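Local coordinates for protein putrescine aminotransferase (Halomonas elongata DSM 2581, PDB 6GWI) that probably transfers amino groups from amines such as putrescine to carbonyl acceptors, using a pyridoxal-5'-phosphate cofactor, at residues B[107-112]-B[299-304]; B[132-137]-B[305-310]; B[250-255]-B[277-282]. All blocks are in the same frame, centred on the assembly; numbering follows the deposited sequence.

Overall arrangement
The three contacts follow the large domain from its buried sheet to its surface. Contact 3 is the most buried and comes close to the cofactor; it joins strand 252-255 to strand 280-283 through backbone hydrogen bonds, apolar side chains and one aspartate. Contact 1 is partly buried. It binds strand 108-114 to the end of strand 295-300 and the start of helix 301-311, and its chemistry turns ionic where the helix begins. Contact 2, farther out, uses the later part of that same helix against the end of helix 117-134, with leucine and threonine carbon and no hydrogen bond across. A probable backbone hydrogen bond between Gly300 and Asp279 joins contacts 1 and 3, while contacts 1 and 2 also touch the second subunit.

Contact 1: residues B[107-112]-B[299-304]; sequences HINRVF and VGDRVA
A strand-to-helix corner in the large-domain sheet is fastened here, where Val299 pairs antiparallel with Arg110 and Gly300 then serves as the N-cap residue of helix 301-311. Val299 N donates a hydrogen bond to Arg110 O, 2.8 Å long. At the corner itself His107 O takes the N-H of Asp301 N at 2.7 Å, so the first turn of the helix is tied to the neighbouring strand. Asp301 carries most of the polar chemistry. Its CG stands beside its own backbone N (chi1 -73°), which brings the carboxylate over to the strand. There Asp301 OD1 receives Asn109 ND2 at 3.0 Å through its syn lone pair. Asp301 OD1 also forms a longer salt bridge, 3.5 Å, with NH1 of Arg110. Guanidinium and carboxylate planes are turned 67° apart, so this pair is not the flat, two-pronged kind. Arg110 runs extended from CG to NE, passing Ala304 with its CD 3.7 Å from Ala304 CB. The nearby helix start would probably favour the negative charge of Asp301. Strand 295-300 lies between strands 108-114 and 280-283, with Val299 touching Met127 of helix 117-134, while Val111 and Phe112 extend the sheet by a parallel ladder into the second subunit.

Contact 2: residues B[132-137]-B[305-310]; sequences WALKGQ and ETLIEE
Thr306 O, which accepts the N-H of Glu310 N at 2.8 Å within helix 301-311, also has a methyl of Leu134 against it, CD1 lying 3.9 Å from that oxygen. The contact is a helix-helix packing at the very end of helix 117-134, where the chain stops in a Schellman motif: Gly136, with positive phi, donates its N-H to Ala133 O, and Gln137 N reaches back to Trp132 O. Just before this turn, Leu134 points at helix 301-311 and touches Thr306, Leu307 and Glu310. Leu134 CB rests on Thr306 CG2 at 3.7 Å. With CG beside the backbone N (chi1 -68°), the two methyls are carried forward and fork over the facing helix. Leu134 CD1 meets Leu307 CD2 at 4.0 Å, the two leucine side chains crossing at about a right angle. Leu134 CD2, by contrast, lies 3.7 Å from Glu310 O. An alanine here would keep the touch on Thr306 CG2 but would probably open a gap between Leu307 CD2 and Glu310 O, leaving the two helices less firmly engaged. Other residues extend this union: Leu307 also packs on Met127 and Arg130 of helix 117-134, and Ile308, which points away from Leu134, meets Phe22 of the second subunit. Trp132 turns away from the contact and instead donates its NE1 to Ala218 O. At the exposed margin the chain of Lys135 bends at chi2 and chi3 (both -71°) and reaches across Thr306, so that aliphatic CD of Lys135 rather than the ammonium makes the closest approach, 3.7 Å from Thr306 OG1.

Contact 3: residues B[250-255]-B[277-282]; sequences DILLVA and EPDLMP
Ala255 and Leu253 share the ring of Pro278 as their apolar partner: Ala255 CB lies 3.8 Å from Pro278 CB, and Leu253 CG approaches the same CB at 4.1 Å. Leu253 CG is anti to its backbone N (chi1 174°), an arrangement that sets it beside the proline. Val254, whose side chain alternates to the other face, places CG1 3.8 Å from CD of Pro282 and CG2 near Leu280 CD1. Between these two faces runs a single backbone bridge, Val254 with Leu280, the short strands running 21° from parallel. Beside it Ala255 N donates to Leu280 O at 3.1 Å. Further out, Asp279 grips both polar backbone atoms of Leu253. Asp279 N gives its hydrogen to Leu253 O at 2.7 Å, an oxygen that also receives a weak bond from Leu280 N. Asp279 OD2 accepts Leu253 N at 3.0 Å, through the anti lone pair and with a nearly straight N-H (169°). Leu252 CD2 lies against this carboxylate, 3.5 Å from Asp279 CG. The bridge thus joins the parallel strands ending in 252-255 to the 280-283, 295-300, 108-114 group, as in the large-domain sheet of fold type I aminotransferases. The side chain of Pro282, about 6 Å from the pyridoxal-5'-phosphate, touches Asp256 and Asn121 of the cofactor pocket; Leu280 packs on Val128 of helix 117-134, while strand 217-222 flanks 252-255.

Contact 1: residues B[107-112]-B[299-304]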
loop_
_atom_site.group_PDB
_atom_site.type_symbol
_atom_site.label_atom_id
_atom_site.label_comp_id
_atom_site.label_asym_id
_atom_site.label_seq_id
_atom_site.Cartn_x
_atom_site.Cartn_y
_atom_site.Cartn_z
ATOM N N HIS B 107 -14.272 -20.178 11.106
ATOM C CA HIS B 107 -13.474 -19.578 12.168
ATOM C C HIS B 107 -12.673 -18.379 11.683
ATOM O O HIS B 107 -11.834 -17.857 12.429
ATOM C CB HIS B 107 -12.485 -20.593 12.758
ATOM C CG HIS B 107 -13.108 -21.903 13.125
ATOM N ND1 HIS B 107 -14.153 -22.014 14.015
ATOM C CD2 HIS B 107 -12.832 -23.162 12.708
ATOM C CE1 HIS B 107 -14.493 -23.285 14.132
ATOM N NE2 HIS B 107 -13.709 -24.002 13.349
ATOM N N ILE B 108 -12.912 -17.920 10.460
ATOM C CA ILE B 108 -12.297 -16.710 9.925
ATOM C C ILE B 108 -13.442 -15.743 9.655
ATOM O O ILE B 108 -14.104 -15.826 8.612
ATOM C CB ILE B 108 -11.471 -17.002 8.669
ATOM C CG1 ILE B 108 -10.381 -18.021 9.032
ATOM C CG2 ILE B 108 -10.850 -15.727 8.125
ATOM C CD1 ILE B 108 -9.619 -18.581 7.858
ATOM N N ASN B 109 -13.690 -14.827 10.595
ATOM C CA ASN B 109 -14.906 -14.023 10.576
ATOM C C ASN B 109 -14.666 -12.516 10.585
ATOM O O ASN B 109 -15.637 -11.755 10.676
ATOM C CB ASN B 109 -15.790 -14.413 11.769
ATOM C CG ASN B 109 -16.224 -15.865 11.720
ATOM O OD1 ASN B 109 -16.858 -16.300 10.759
ATOM N ND2 ASN B 109 -15.885 -16.623 12.757
ATOM N N ARG B 110 -13.421 -12.055 10.493
ATOM C CA ARG B 110 -13.145 -10.623 10.497
ATOM C C ARG B 110 -12.107 -10.289 9.436
ATOM O O ARG B 110 -11.335 -11.145 8.996
ATOM C CB ARG B 110 -12.672 -10.137 11.875
ATOM C CG ARG B 110 -13.778 -10.145 12.918
ATOM C CD ARG B 110 -13.226 -10.125 14.326
ATOM N NE ARG B 110 -14.275 -10.339 15.320
ATOM C CZ ARG B 110 -14.494 -11.489 15.957
ATOM N NH1 ARG B 110 -13.741 -12.556 15.720
ATOM N NH2 ARG B 110 -15.477 -11.568 16.842
ATOM N N VAL B 111 -12.119 -9.032 9.002
ATOM C CA VAL B 111 -11.178 -8.554 7.998
ATOM C C VAL B 111 -10.660 -7.182 8.407
ATOM O O VAL B 111 -11.408 -6.340 8.913
ATOM C CB VAL B 111 -11.818 -8.507 6.593
ATOM C CG1 VAL B 111 -12.966 -7.511 6.550
ATOM C CG2 VAL B 111 -10.763 -8.169 5.544
ATOM N N PHE B 112 -9.364 -6.978 8.202
ATOM C CA PHE B 112 -8.716 -5.675 8.295
ATOM C C PHE B 112 -8.338 -5.263 6.877
ATOM O O PHE B 112 -7.608 -5.991 6.194
ATOM C CB PHE B 112 -7.480 -5.744 9.191
ATOM C CG PHE B 112 -6.876 -4.401 9.502
ATOM C CD1 PHE B 112 -6.164 -3.706 8.536
ATOM C CD2 PHE B 112 -6.998 -3.846 10.765
ATOM C CE1 PHE B 112 -5.602 -2.472 8.819
ATOM C CE2 PHE B 112 -6.436 -2.614 11.052
ATOM C CZ PHE B 112 -5.736 -1.928 10.078
ATOM N N VAL B 299 -8.924 -12.485 9.238
ATOM C CA VAL B 299 -8.351 -12.729 10.557
ATOM C C VAL B 299 -9.151 -13.836 11.225
ATOM O O VAL B 299 -10.376 -13.731 11.368
ATOM C CB VAL B 299 -8.353 -11.455 11.420
ATOM C CG1 VAL B 299 -7.715 -11.724 12.780
ATOM C CG2 VAL B 299 -7.636 -10.316 10.700
ATOM N N GLY B 300 -8.454 -14.895 11.638
ATOM C CA GLY B 300 -9.109 -15.989 12.316
ATOM C C GLY B 300 -9.518 -15.626 13.729
ATOM O O GLY B 300 -8.995 -14.696 14.346
ATOM N N ASP B 301 -10.468 -16.406 14.253
ATOM C CA ASP B 301 -11.043 -16.111 15.561
ATOM C C ASP B 301 -9.984 -16.091 16.656
ATOM O O ASP B 301 -10.080 -15.302 17.603
ATOM C CB ASP B 301 -12.122 -17.141 15.908
ATOM C CG ASP B 301 -13.397 -16.952 15.115
ATOM O OD1 ASP B 301 -13.640 -15.829 14.627
ATOM O OD2 ASP B 301 -14.170 -17.926 14.998
ATOM N N ARG B 302 -8.991 -16.977 16.572
ATOM C CA ARG B 302 -7.981 -17.047 17.627
ATOM C C ARG B 302 -7.194 -15.745 17.728
ATOM O O ARG B 302 -6.990 -15.218 18.827
ATOM C CB ARG B 302 -7.073 -18.259 17.425
ATOM C CG ARG B 302 -5.949 -18.329 18.444
ATOM C CD ARG B 302 -5.303 -19.704 18.515
ATOM N NE ARG B 302 -6.289 -20.683 18.977
ATOM C CZ ARG B 302 -6.089 -21.995 19.054
ATOM N NH1 ARG B 302 -4.924 -22.521 18.707
ATOM N NH2 ARG B 302 -7.061 -22.783 19.490
ATOM N N VAL B 303 -6.709 -15.223 16.598
ATOM C CA VAL B 303 -5.976 -13.961 16.644
ATOM C C VAL B 303 -6.930 -12.807 16.938
ATOM O O VAL B 303 -6.616 -11.909 17.728
ATOM C CB VAL B 303 -5.198 -13.735 15.334
ATOM C CG1 VAL B 303 -4.594 -12.325 15.294
ATOM C CG2 VAL B 303 -4.112 -14.789 15.183
ATOM N N ALA B 304 -8.106 -12.811 16.308
ATOM C CA ALA B 304 -9.044 -11.707 16.484
ATOM C C ALA B 304 -9.447 -11.544 17.946
ATOM O O ALA B 304 -9.525 -10.420 18.456
ATOM C CB ALA B 304 -10.277 -11.934 15.610
#

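Contact 2: residues B[132-137]-B[305-310]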
loop_
_atom_site.group_PDB
_atom_site.type_symbol
_atom_site.label_atom_id
_atom_site.label_comp_id
_atom_site.label_asym_id
_atom_site.label_seq_id
_atom_site.Cartn_x
_atom_site.Cartn_y
_atom_site.Cartn_z
ATOM N N TRP B 132 1.278 -12.560 20.071
ATOM C CA TRP B 132 2.049 -13.318 21.048
ATOM C C TRP B 132 2.476 -12.447 22.220
ATOM O O TRP B 132 2.565 -12.938 23.351
ATOM C CB TRP B 132 3.255 -13.965 20.367
ATOM C CG TRP B 132 2.848 -15.111 19.493
ATOM C CD1 TRP B 132 2.938 -15.180 18.135
ATOM C CD2 TRP B 132 2.262 -16.347 19.921
ATOM N NE1 TRP B 132 2.449 -16.382 17.690
ATOM C CE2 TRP B 132 2.029 -17.118 18.765
ATOM C CE3 TRP B 132 1.913 -16.878 21.168
ATOM C CZ2 TRP B 132 1.467 -18.394 18.820
ATOM C CZ3 TRP B 132 1.356 -18.147 21.220
ATOM C CH2 TRP B 132 1.134 -18.888 20.053
ATOM N N ALA B 133 2.718 -11.154 21.985
ATOM C CA ALA B 133 2.991 -10.245 23.093
ATOM C C ALA B 133 1.808 -10.184 24.052
ATOM O O ALA B 133 1.986 -10.231 25.275
ATOM C CB ALA B 133 3.331 -8.854 22.558
ATOM N N LEU B 134 0.587 -10.114 23.518
ATOM C CA LEU B 134 -0.582 -10.066 24.387
ATOM C C LEU B 134 -0.806 -11.394 25.101
ATOM O O LEU B 134 -1.396 -11.418 26.185
ATOM C CB LEU B 134 -1.824 -9.671 23.587
ATOM C CG LEU B 134 -1.863 -8.244 23.038
ATOM C CD1 LEU B 134 -3.005 -8.088 22.038
ATOM C CD2 LEU B 134 -1.992 -7.238 24.168
ATOM N N LYS B 135 -0.334 -12.504 24.525
ATOM C CA LYS B 135 -0.414 -13.797 25.198
ATOM C C LYS B 135 0.602 -13.949 26.322
ATOM O O LYS B 135 0.648 -15.019 26.941
ATOM C CB LYS B 135 -0.195 -14.941 24.202
ATOM C CG LYS B 135 -1.121 -14.945 22.996
ATOM C CD LYS B 135 -2.558 -15.306 23.342
ATOM C CE LYS B 135 -2.711 -16.769 23.718
ATOM N NZ LYS B 135 -4.130 -17.082 24.061
ATOM N N GLY B 136 1.425 -12.934 26.580
ATOM C CA GLY B 136 2.466 -13.047 27.581
ATOM C C GLY B 136 3.700 -13.784 27.117
ATOM O O GLY B 136 4.485 -14.241 27.953
ATOM N N GLN B 137 3.903 -13.907 25.809
ATOM C CA GLN B 137 5.032 -14.648 25.244
ATOM C C GLN B 137 5.768 -13.758 24.253
ATOM O O GLN B 137 5.759 -14.007 23.041
ATOM C CB GLN B 137 4.537 -15.933 24.581
ATOM C CG GLN B 137 3.823 -16.858 25.541
ATOM C CD GLN B 137 3.444 -18.177 24.910
ATOM O OE1 GLN B 137 4.301 -18.968 24.519
ATOM N NE2 GLN B 137 2.144 -18.414 24.793
ATOM N N GLU B 305 -9.710 -12.654 18.638
ATOM C CA GLU B 305 -10.221 -12.564 20.002
ATOM C C GLU B 305 -9.179 -11.988 20.953
ATOM O O GLU B 305 -9.518 -11.220 21.861
ATOM C CB GLU B 305 -10.679 -13.940 20.480
ATOM C CG GLU B 305 -12.059 -14.330 19.968
ATOM C CD GLU B 305 -13.159 -13.416 20.475
ATOM O OE1 GLU B 305 -13.220 -13.172 21.699
ATOM O OE2 GLU B 305 -13.960 -12.935 19.644
ATOM N N THR B 306 -7.912 -12.357 20.784
ATOM C CA THR B 306 -6.870 -11.787 21.629
ATOM C C THR B 306 -6.711 -10.293 21.362
ATOM O O THR B 306 -6.677 -9.489 22.301
ATOM C CB THR B 306 -5.558 -12.540 21.414
ATOM O OG1 THR B 306 -5.696 -13.868 21.935
ATOM C CG2 THR B 306 -4.409 -11.845 22.124
ATOM N N LEU B 307 -6.629 -9.899 20.087
ATOM C CA LEU B 307 -6.517 -8.479 19.761
ATOM C C LEU B 307 -7.707 -7.691 20.302
ATOM O O LEU B 307 -7.538 -6.622 20.900
ATOM C CB LEU B 307 -6.398 -8.284 18.247
ATOM C CG LEU B 307 -5.143 -8.815 17.552
ATOM C CD1 LEU B 307 -5.201 -8.541 16.052
ATOM C CD2 LEU B 307 -3.893 -8.196 18.157
ATOM N N ILE B 308 -8.921 -8.208 20.114
ATOM C CA ILE B 308 -10.106 -7.476 20.551
ATOM C C ILE B 308 -10.155 -7.403 22.072
ATOM O O ILE B 308 -10.260 -6.317 22.655
ATOM C CB ILE B 308 -11.380 -8.126 19.980
ATOM C CG1 ILE B 308 -11.404 -7.994 18.456
ATOM C CG2 ILE B 308 -12.623 -7.472 20.579
ATOM C CD1 ILE B 308 -12.468 -8.818 17.781
ATOM N N GLU B 309 -10.067 -8.558 22.739
ATOM C CA GLU B 309 -10.336 -8.626 24.170
ATOM C C GLU B 309 -9.173 -8.126 25.013
ATOM O O GLU B 309 -9.389 -7.627 26.124
ATOM C CB GLU B 309 -10.658 -10.068 24.573
ATOM C CG GLU B 309 -11.980 -10.594 24.042
ATOM C CD GLU B 309 -13.157 -9.729 24.443
ATOM O OE1 GLU B 309 -14.006 -9.441 23.574
ATOM O OE2 GLU B 309 -13.220 -9.317 25.620
ATOM N N GLU B 310 -7.944 -8.256 24.513
ATOM C CA GLU B 310 -6.757 -7.942 25.289
ATOM C C GLU B 310 -6.001 -6.722 24.785
ATOM O O GLU B 310 -5.239 -6.130 25.555
ATOM C CB GLU B 310 -5.786 -9.136 25.278
ATOM C CG GLU B 310 -6.436 -10.501 25.480
ATOM C CD GLU B 310 -7.204 -10.619 26.781
ATOM O OE1 GLU B 310 -6.854 -9.915 27.751
ATOM O OE2 GLU B 310 -8.161 -11.422 26.830
#

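Contact 3: residues B[250-255]-B[277-282]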
loop_
_atom_site.group_PDB
_atom_site.type_symbol
_atom_site.label_atom_id
_atom_site.label_comp_id
_atom_site.label_asym_id
_atom_site.label_seq_id
_atom_site.Cartn_x
_atom_site.Cartn_y
_atom_site.Cartn_z
ATOM N N ASP B 250 2.832 -24.886 18.789
ATOM C CA ASP B 250 1.884 -23.783 18.974
ATOM C C ASP B 250 2.380 -22.600 18.144
ATOM O O ASP B 250 3.053 -21.686 18.626
ATOM C CB ASP B 250 1.745 -23.438 20.450
ATOM C CG ASP B 250 0.594 -22.493 20.720
ATOM O OD1 ASP B 250 -0.243 -22.297 19.815
ATOM O OD2 ASP B 250 0.522 -21.951 21.844
ATOM N N ILE B 251 2.026 -22.627 16.863
ATOM C CA ILE B 251 2.502 -21.655 15.885
ATOM C C ILE B 251 1.334 -21.245 15.002
ATOM O O ILE B 251 0.469 -22.066 14.683
ATOM C CB ILE B 251 3.645 -22.275 15.051
ATOM C CG1 ILE B 251 4.143 -21.314 13.976
ATOM C CG2 ILE B 251 3.170 -23.595 14.430
ATOM C CD1 ILE B 251 5.221 -21.910 13.078
ATOM N N LEU B 252 1.301 -19.974 14.613
ATOM C CA LEU B 252 0.246 -19.495 13.733
ATOM C C LEU B 252 0.550 -19.871 12.288
ATOM O O LEU B 252 1.708 -19.904 11.861
ATOM C CB LEU B 252 0.091 -17.979 13.849
ATOM C CG LEU B 252 -0.310 -17.428 15.216
ATOM C CD1 LEU B 252 -0.271 -15.913 15.194
ATOM C CD2 LEU B 252 -1.699 -17.908 15.608
ATOM N N LEU B 253 -0.510 -20.115 11.523
ATOM C CA LEU B 253 -0.408 -20.386 10.096
ATOM C C LEU B 253 -0.922 -19.174 9.334
ATOM O O LEU B 253 -2.072 -18.763 9.520
ATOM C CB LEU B 253 -1.206 -21.631 9.707
ATOM C CG LEU B 253 -1.291 -21.932 8.209
ATOM C CD1 LEU B 253 0.075 -22.162 7.610
ATOM C CD2 LEU B 253 -2.182 -23.140 7.960
ATOM N N VAL B 254 -0.070 -18.612 8.482
ATOM C CA VAL B 254 -0.450 -17.536 7.576
ATOM C C VAL B 254 -0.425 -18.104 6.163
ATOM O O VAL B 254 0.641 -18.461 5.646
ATOM C CB VAL B 254 0.479 -16.321 7.692
ATOM C CG1 VAL B 254 0.008 -15.205 6.759
ATOM C CG2 VAL B 254 0.546 -15.833 9.130
ATOM N N ALA B 255 -1.593 -18.190 5.540
ATOM C CA ALA B 255 -1.715 -18.596 4.144
ATOM C C ALA B 255 -1.848 -17.328 3.306
ATOM O O ALA B 255 -2.864 -16.629 3.390
ATOM C CB ALA B 255 -2.908 -19.528 3.949
ATOM N N GLU B 277 -6.462 -24.561 7.706
ATOM C CA GLU B 277 -7.186 -23.602 8.536
ATOM C C GLU B 277 -6.181 -22.553 9.000
ATOM O O GLU B 277 -5.621 -22.657 10.104
ATOM C CB GLU B 277 -7.884 -24.239 9.734
ATOM C CG GLU B 277 -8.879 -23.273 10.384
ATOM C CD GLU B 277 -9.134 -23.570 11.842
ATOM O OE1 GLU B 277 -8.845 -24.705 12.268
ATOM O OE2 GLU B 277 -9.616 -22.671 12.562
ATOM N N PRO B 278 -5.894 -21.556 8.173
ATOM C CA PRO B 278 -4.942 -20.523 8.580
ATOM C C PRO B 278 -5.529 -19.628 9.659
ATOM O O PRO B 278 -6.746 -19.523 9.844
ATOM C CB PRO B 278 -4.680 -19.748 7.284
ATOM C CG PRO B 278 -5.887 -19.983 6.451
ATOM C CD PRO B 278 -6.343 -21.375 6.779
ATOM N N ASP B 279 -4.633 -19.018 10.419
ATOM C CA ASP B 279 -5.024 -18.015 11.395
ATOM C C ASP B 279 -5.155 -16.645 10.754
ATOM O O ASP B 279 -5.945 -15.818 11.222
ATOM C CB ASP B 279 -4.011 -17.993 12.539
ATOM C CG ASP B 279 -3.974 -19.307 13.297
ATOM O OD1 ASP B 279 -4.928 -19.582 14.052
ATOM O OD2 ASP B 279 -3.011 -20.083 13.101
ATOM N N LEU B 280 -4.411 -16.402 9.680
ATOM C CA LEU B 280 -4.473 -15.145 8.949
ATOM C C LEU B 280 -4.326 -15.433 7.466
ATOM O O LEU B 280 -3.619 -16.353 7.059
ATOM C CB LEU B 280 -3.377 -14.180 9.412
ATOM C CG LEU B 280 -3.326 -13.864 10.909
ATOM C CD1 LEU B 280 -1.985 -13.257 11.276
ATOM C CD2 LEU B 280 -4.458 -12.926 11.303
ATOM N N MET B 281 -5.009 -14.621 6.644
ATOM C CA MET B 281 -4.961 -14.767 5.195
ATOM C C MET B 281 -4.913 -13.384 4.552
ATOM O O MET B 281 -5.937 -12.685 4.495
ATOM C CB MET B 281 -6.159 -15.555 4.661
ATOM C CG MET B 281 -6.196 -17.030 5.053
ATOM S SD MET B 281 -7.494 -17.964 4.199
ATOM C CE MET B 281 -8.933 -16.984 4.602
ATOM N N PRO B 282 -3.746 -12.948 4.082
ATOM C CA PRO B 282 -3.706 -11.725 3.274
ATOM C C PRO B 282 -4.300 -11.965 1.896
ATOM O O PRO B 282 -4.229 -13.065 1.339
ATOM C CB PRO B 282 -2.213 -11.382 3.201
ATOM C CG PRO B 282 -1.497 -12.654 3.487
ATOM C CD PRO B 282 -2.400 -13.486 4.361
#